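Local coordinates for EmGH1 (Erythrobacter marinus, PDB 5Z87), which probably hydrolyses beta-glucosidic bonds, as a glycoside hydrolase family 3 enzyme in which a TIM-barrel-like domain is followed by two further domains, at residues 37-40 and 45-48; 60-65 and 378-383; 467-472 and 616-621. All coordinates share one frame; numbering follows the deposited sequence.

Contact 1: residues 37-40 and 45-48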
# COMPACT_ATOMS: atom_id res chain seq x y z
N ARG A 37 -2.64 -22.81 47.41
CA ARG A 37 -1.69 -23.90 47.53
C ARG A 37 -2.28 -25.25 47.15
O ARG A 37 -1.58 -26.26 47.22
CB ARG A 37 -1.13 -23.95 48.96
CG ARG A 37 -0.39 -22.69 49.36
CD ARG A 37 0.07 -22.72 50.81
NE ARG A 37 0.90 -23.89 51.13
CZ ARG A 37 2.23 -23.85 51.26
NH1 ARG A 37 2.88 -22.71 51.07
NH2 ARG A 37 2.91 -24.96 51.57
N ASP A 38 -3.54 -25.28 46.74
CA ASP A 38 -4.21 -26.51 46.35
C ASP A 38 -3.90 -26.81 44.88
O ASP A 38 -4.45 -26.16 43.98
CB ASP A 38 -5.70 -26.38 46.60
CG ASP A 38 -6.47 -27.64 46.27
OD1 ASP A 38 -5.82 -28.64 45.90
OD2 ASP A 38 -7.72 -27.61 46.36
N ARG A 39 -3.03 -27.79 44.63
CA ARG A 39 -2.64 -28.11 43.26
C ARG A 39 -3.76 -28.76 42.46
O ARG A 39 -3.65 -28.85 41.23
CB ARG A 39 -1.43 -29.04 43.26
CG ARG A 39 -0.09 -28.38 43.48
CD ARG A 39 1.02 -29.24 42.88
NE ARG A 39 0.76 -30.67 43.02
CZ ARG A 39 0.90 -31.35 44.15
NH1 ARG A 39 0.62 -32.64 44.18
NH2 ARG A 39 1.32 -30.74 45.25
N SER A 40 -4.80 -29.25 43.12
CA SER A 40 -5.93 -29.81 42.40
C SER A 40 -6.90 -28.75 41.92
O SER A 40 -7.81 -29.06 41.14
CB SER A 40 -6.67 -30.83 43.28
OG SER A 40 -7.49 -30.16 44.23
N ARG A 45 -8.64 -20.37 39.61
CA ARG A 45 -9.09 -20.30 40.99
C ARG A 45 -7.92 -20.12 41.95
O ARG A 45 -8.03 -19.36 42.92
CB ARG A 45 -9.93 -21.54 41.31
CG ARG A 45 -11.28 -21.48 40.57
CD ARG A 45 -12.12 -22.74 40.71
NE ARG A 45 -12.70 -22.85 42.05
CZ ARG A 45 -13.35 -23.92 42.49
NH1 ARG A 45 -13.52 -24.97 41.69
NH2 ARG A 45 -13.84 -23.94 43.72
N ARG A 46 -6.78 -20.75 41.67
CA ARG A 46 -5.61 -20.51 42.50
C ARG A 46 -5.15 -19.06 42.39
O ARG A 46 -4.70 -18.47 43.38
CB ARG A 46 -4.48 -21.47 42.15
CG ARG A 46 -4.84 -22.93 42.41
CD ARG A 46 -3.77 -23.89 41.91
NE ARG A 46 -2.54 -23.73 42.68
CZ ARG A 46 -1.42 -24.41 42.45
NH1 ARG A 46 -1.36 -25.29 41.46
NH2 ARG A 46 -0.35 -24.19 43.21
N ALA A 47 -5.27 -18.46 41.20
CA ALA A 47 -4.81 -17.08 41.02
C ALA A 47 -5.71 -16.10 41.77
O ALA A 47 -5.22 -15.15 42.39
CB ALA A 47 -4.75 -16.71 39.53
N ALA A 48 -7.02 -16.30 41.71
CA ALA A 48 -7.92 -15.44 42.48
C ALA A 48 -7.63 -15.56 43.98
O ALA A 48 -7.53 -14.55 44.68
CB ALA A 48 -9.38 -15.79 42.18
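This contact is a local fold-back near the N-terminal end of the model, where the loop 37-40 turns over helix 43-51 and an Asx turn shapes the loop. Arg46 meets Asp38 and Arg39. The CB of Arg46 points toward the loop, and its chain runs out to CD before it bends (chi3 66°). That bend lays the guanidinium flat beneath the backbone of the loop, with Asp38 O and Arg39 CA over one face. The closest approach is Asp38 O to Arg46 CD, at 3.1 Å. Asp38 O also comes within 3.4 Å of Arg46 NE, but the angle is too poor for a hydrogen bond. Arg39 CA lies 3.6 Å from Arg46 NH1. The Arg39 side chain runs alongside that of Arg46 in the same direction, with their guanidinium planes 73° apart.

The polar end of Arg46 is held by other partners. NE donates to Tyr36 O, while NH1 forms a salt bridge with Asp387 and a hydrogen bond with Tyr222. These bonds would fix the rotation of the buried guanidinium and probably balance its charge. Phe381 of helix 366-382 also packs on Arg46.

In the Asx turn, Asp38 OD1 accepts two bonds from one face of its carboxylate: Ser40 N at 3.0 Å from above the plane, and Ser40 OG at 2.8 Å on the syn side.

Contact 2: residues 60-65 and 378-383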
# COMPACT_ATOMS: atom_id res chain seq x y z
N ALA A 60 1.21 -5.08 41.69
CA ALA A 60 1.80 -4.24 40.66
C ALA A 60 3.14 -4.79 40.20
O ALA A 60 3.50 -4.67 39.03
CB ALA A 60 1.95 -2.81 41.17
N ALA A 61 3.89 -5.42 41.10
CA ALA A 61 5.21 -5.91 40.72
C ALA A 61 5.12 -7.03 39.68
O ALA A 61 6.05 -7.21 38.88
CB ALA A 61 5.96 -6.38 41.97
N GLN A 62 4.02 -7.78 39.68
CA GLN A 62 3.79 -8.82 38.69
C GLN A 62 3.55 -8.26 37.28
O GLN A 62 3.44 -9.06 36.34
CB GLN A 62 2.61 -9.69 39.12
CG GLN A 62 2.81 -10.39 40.47
CD GLN A 62 3.93 -11.42 40.43
OE1 GLN A 62 3.96 -12.30 39.56
NE2 GLN A 62 4.88 -11.29 41.36
N LEU A 63 3.47 -6.94 37.10
CA LEU A 63 3.19 -6.37 35.78
C LEU A 63 4.44 -5.84 35.09
O LEU A 63 4.33 -5.22 34.03
CB LEU A 63 2.14 -5.26 35.90
CG LEU A 63 0.91 -5.61 36.75
CD1 LEU A 63 -0.14 -4.54 36.65
CD2 LEU A 63 0.32 -6.95 36.34
N ASN A 64 5.62 -6.08 35.66
CA ASN A 64 6.88 -5.60 35.11
C ASN A 64 7.66 -6.77 34.53
O ASN A 64 7.67 -7.86 35.10
CB ASN A 64 7.71 -4.90 36.18
CG ASN A 64 6.92 -3.84 36.93
OD1 ASN A 64 6.15 -3.10 36.32
ND2 ASN A 64 7.11 -3.75 38.25
N CYS A 65 8.33 -6.53 33.39
CA CYS A 65 9.19 -7.54 32.75
C CYS A 65 10.40 -6.88 32.11
O CYS A 65 10.43 -6.64 30.89
CB CYS A 65 8.41 -8.34 31.71
SG CYS A 65 9.33 -9.73 31.00
N ALA A 378 -2.54 -16.41 37.05
CA ALA A 378 -3.19 -17.61 36.54
C ALA A 378 -2.32 -18.31 35.51
O ALA A 378 -2.23 -19.54 35.50
CB ALA A 378 -4.56 -17.26 35.95
N ALA A 379 -1.64 -17.52 34.67
CA ALA A 379 -0.73 -18.12 33.70
C ALA A 379 0.43 -18.81 34.40
O ALA A 379 0.83 -19.91 34.00
CB ALA A 379 -0.22 -17.04 32.72
N LYS A 380 0.95 -18.20 35.47
CA LYS A 380 2.05 -18.83 36.20
C LYS A 380 1.63 -20.16 36.82
O LYS A 380 2.35 -21.15 36.73
CB LYS A 380 2.59 -17.86 37.26
CG LYS A 380 3.24 -16.64 36.68
CD LYS A 380 3.82 -15.71 37.73
CE LYS A 380 4.86 -14.78 37.07
NZ LYS A 380 5.44 -13.77 38.00
N PHE A 381 0.44 -20.20 37.44
CA PHE A 381 -0.06 -21.46 37.96
C PHE A 381 -0.17 -22.50 36.85
O PHE A 381 0.34 -23.62 36.99
CB PHE A 381 -1.40 -21.25 38.67
CG PHE A 381 -1.27 -20.67 40.08
CD1 PHE A 381 -0.67 -21.41 41.10
CD2 PHE A 381 -1.74 -19.40 40.37
CE1 PHE A 381 -0.52 -20.89 42.39
CE2 PHE A 381 -1.61 -18.86 41.66
CZ PHE A 381 -1.00 -19.61 42.67
N LYS A 382 -0.79 -22.12 35.73
CA LYS A 382 -0.96 -23.04 34.60
C LYS A 382 0.38 -23.58 34.09
O LYS A 382 0.47 -24.75 33.69
CB LYS A 382 -1.71 -22.32 33.46
CG LYS A 382 -1.97 -23.21 32.23
CD LYS A 382 -3.17 -22.74 31.39
CE LYS A 382 -3.44 -23.70 30.24
NZ LYS A 382 -4.58 -23.29 29.36
N CYS A 383 1.43 -22.75 34.08
CA CYS A 383 2.73 -23.21 33.63
C CYS A 383 3.50 -23.95 34.71
O CYS A 383 4.64 -24.37 34.46
CB CYS A 383 3.57 -22.03 33.13
SG CYS A 383 2.84 -21.28 31.64
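This is a buried, long-range polar contact within the N-terminal part of the fold, whose sequence belongs to the TIM-barrel clan. A single lysine-to-glutamine hydrogen bond joins the turn after helix 56-61 to the last turns of helix 366-382. Lys380 NZ donates to Gln62 OE1 at 2.6 Å. The backbones stay well apart: the nearest CA atoms, those of Gln62 and Lys380, are 10.5 Å from each other. The two side chains therefore span the gap.

They do so with different shapes. Lys380 is extended beyond CG, which carries its ammonium group far from the helix axis. Gln62 is folded instead. Its chain bends at chi2 (-66°), which brings the amide, with OE1 foremost, to the lysine. The two chains cross at a slant. NZ approaches OE1 at a C=O...N angle of 147°, tilted 19° from the carbonyl plane. Behind the ammonium nitrogen, Lys380 CE is 3.6 Å from Gln62 OE1, and Lys380 CD is 3.9 Å from the same oxygen.

Lys380 NZ has two further acceptors, Gly90 O and Pro124 O. Three oxygens thus grip a buried ammonium group, and their partial charges would help to stabilise it there.

Gln62 sits in a type I beta turn from Ala61 to Asn64. The turn leads from helix 56-61 into strand 64-65, which pairs in parallel with strand 345-346. On the other segment, Phe126 of strand 126-129 touches Ala379, Lys380 and Cys383. Leu377 of helix 366-382 packs on Gln62, while helix 43-51 lies against Ala378 and Lys382.

Contact 3: residues 467-472 and 616-621. With EDO (1,2-ethanediol), chain I.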
# COMPACT_ATOMS: atom_id res chain seq x y z
N GLN A 467 30.78 -30.75 0.36
CA GLN A 467 32.06 -31.41 0.59
C GLN A 467 31.87 -32.80 1.18
O GLN A 467 32.48 -33.77 0.74
CB GLN A 467 32.94 -30.57 1.51
CG GLN A 467 33.56 -29.36 0.87
CD GLN A 467 34.12 -28.41 1.92
OE1 GLN A 467 33.71 -28.46 3.08
NE2 GLN A 467 35.05 -27.56 1.53
N ALA A 468 31.00 -32.91 2.20
CA ALA A 468 30.76 -34.21 2.81
C ALA A 468 30.11 -35.17 1.84
O ALA A 468 30.37 -36.38 1.89
CB ALA A 468 29.89 -34.06 4.06
N TYR A 469 29.25 -34.66 0.95
CA TYR A 469 28.64 -35.51 -0.06
C TYR A 469 29.66 -35.97 -1.08
O TYR A 469 29.65 -37.14 -1.50
CB TYR A 469 27.49 -34.77 -0.75
CG TYR A 469 26.55 -35.71 -1.45
CD1 TYR A 469 26.83 -36.17 -2.73
CD2 TYR A 469 25.39 -36.16 -0.83
CE1 TYR A 469 25.98 -37.04 -3.37
CE2 TYR A 469 24.53 -37.03 -1.47
CZ TYR A 469 24.84 -37.48 -2.74
OH TYR A 469 24.01 -38.35 -3.39
N ALA A 470 30.56 -35.08 -1.50
CA ALA A 470 31.59 -35.46 -2.46
C ALA A 470 32.48 -36.58 -1.90
O ALA A 470 32.81 -37.53 -2.62
CB ALA A 470 32.41 -34.24 -2.84
N GLU A 471 32.84 -36.49 -0.62
CA GLU A 471 33.73 -37.48 -0.01
C GLU A 471 33.15 -38.88 -0.14
O GLU A 471 33.85 -39.81 -0.55
CB GLU A 471 33.96 -37.13 1.46
CG GLU A 471 34.43 -38.29 2.31
CD GLU A 471 35.46 -37.88 3.35
OE1 GLU A 471 36.20 -38.76 3.85
OE2 GLU A 471 35.54 -36.67 3.66
N GLN A 472 31.88 -39.04 0.21
CA GLN A 472 31.21 -40.34 0.10
C GLN A 472 30.95 -40.74 -1.35
O GLN A 472 30.80 -41.93 -1.63
CB GLN A 472 29.89 -40.30 0.87
CG GLN A 472 29.90 -41.07 2.20
CD GLN A 472 28.55 -41.71 2.52
OE1 GLN A 472 27.53 -41.02 2.65
NE2 GLN A 472 28.54 -43.03 2.68
N PHE A 616 21.25 -34.12 -5.57
CA PHE A 616 21.69 -35.37 -6.16
C PHE A 616 20.59 -36.42 -6.22
O PHE A 616 20.85 -37.57 -6.60
CB PHE A 616 22.92 -35.90 -5.39
CG PHE A 616 24.21 -35.21 -5.77
CD1 PHE A 616 24.83 -35.49 -6.98
CD2 PHE A 616 24.78 -34.26 -4.95
CE1 PHE A 616 26.00 -34.85 -7.36
CE2 PHE A 616 25.95 -33.60 -5.31
CZ PHE A 616 26.56 -33.90 -6.52
N GLY A 617 19.37 -36.07 -5.85
CA GLY A 617 18.25 -36.96 -6.05
C GLY A 617 17.94 -37.90 -4.91
O GLY A 617 16.94 -38.62 -5.00
N ASP A 618 18.75 -37.93 -3.86
CA ASP A 618 18.41 -38.79 -2.72
C ASP A 618 17.10 -38.34 -2.08
O ASP A 618 16.33 -39.17 -1.59
CB ASP A 618 19.53 -38.78 -1.68
CG ASP A 618 20.88 -39.15 -2.26
OD1 ASP A 618 20.94 -39.79 -3.33
OD2 ASP A 618 21.91 -38.79 -1.65
N VAL A 619 16.82 -37.04 -2.09
CA VAL A 619 15.54 -36.51 -1.65
C VAL A 619 14.87 -35.88 -2.86
O VAL A 619 15.50 -35.12 -3.60
CB VAL A 619 15.71 -35.49 -0.51
CG1 VAL A 619 14.40 -34.79 -0.20
CG2 VAL A 619 16.25 -36.18 0.75
N ASN A 620 13.62 -36.22 -3.09
CA ASN A 620 12.84 -35.53 -4.10
C ASN A 620 12.28 -34.24 -3.51
O ASN A 620 11.49 -34.30 -2.55
CB ASN A 620 11.71 -36.42 -4.61
CG ASN A 620 11.18 -35.97 -5.95
OD1 ASN A 620 11.47 -34.85 -6.38
ND2 ASN A 620 10.43 -36.84 -6.64
N PRO A 621 12.65 -33.06 -4.02
CA PRO A 621 12.18 -31.81 -3.41
C PRO A 621 10.67 -31.69 -3.48
O PRO A 621 10.04 -32.12 -4.45
CB PRO A 621 12.87 -30.72 -4.23
CG PRO A 621 13.14 -31.39 -5.56
CD PRO A 621 13.47 -32.81 -5.22
C1 EDO I . 10.75 -39.21 -1.80
O1 EDO I . 9.78 -38.31 -1.23
C2 EDO I . 12.09 -39.04 -1.10
O2 EDO I . 12.50 -37.68 -1.22
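Helix 462-473 carries one segment, and the loop that leaves helix 607-615 forms the other. Both belong to the glycosyl hydrolase family 3 C-terminal domain, away from the known ligand and metal sites. A Schellman motif ends helix 607-615, with Gly617 at positive phi (91°), a backbone shape that favours glycine. The nearest CA atoms across the contact, those of Tyr469 and Phe616, are 9.2 Å apart, so the helix and loop meet through side chains.

Tyr469 reaches across to both Phe616 and Asp618. Its CG is anti to the backbone N (chi1 -161°), which sends the ring out from the helix toward the loop. The Tyr469 and Phe616 rings lie nearly parallel, with planes 5° apart and centroids 4.5 Å apart, but slid, so that they meet rim over rim. Tyr469 CE1 lies over one face of the Phe616 ring, 3.4 Å from Phe616 CD2. The side chains pass each other in opposite directions, which leaves Tyr469 OH 3.3 Å from Phe616 CB.

Asp618 meets the phenol at its edge. Tyr469 OH donates to Asp618 OD2 at 2.8 Å, on the syn side of the carboxylate. OD2 lies in the plane of the tyrosine ring, and Tyr469 CE2 is 3.2 Å from it. The tyrosine is thus held both over a face and at its hydroxyl end.

Further along the loop, Asn620 N donates to O2 of a 1,2-ethanediol molecule at 2.6 Å, probably a leftover of crystallisation. The Asn620 side chain bonds to Tyr668 N and Ala702 O. Around the ring pair, Ala612 of helix 607-615 touches Tyr469, and Phe475 meets Phe616. Val477 of strand 476-480, an outermost strand of the domain's six-stranded mixed sheet, packs on Ala470.

Overall arrangement
The contacts follow one another along the chain, each closing before the next opens. Contacts 1 and 2 are neighbours, with centres 14 Å apart. Helices 43-51 and 56-61 are consecutive, and both contacts meet at helix 366-382, where Ala47 packs on Ala378. Contact 2 thus joins chain regions more than 300 residues apart, near the two ends of the N-terminal family 3 region. Contact 3 belongs to the C-terminal family 3 domain and lies far off, its centre about 55 Å from that of contact 1 and 49 Å from that of contact 2. Contacts 2 and 3 sit on opposite sides of the chain's centre. All three lie away from the dithiothreitol pocket.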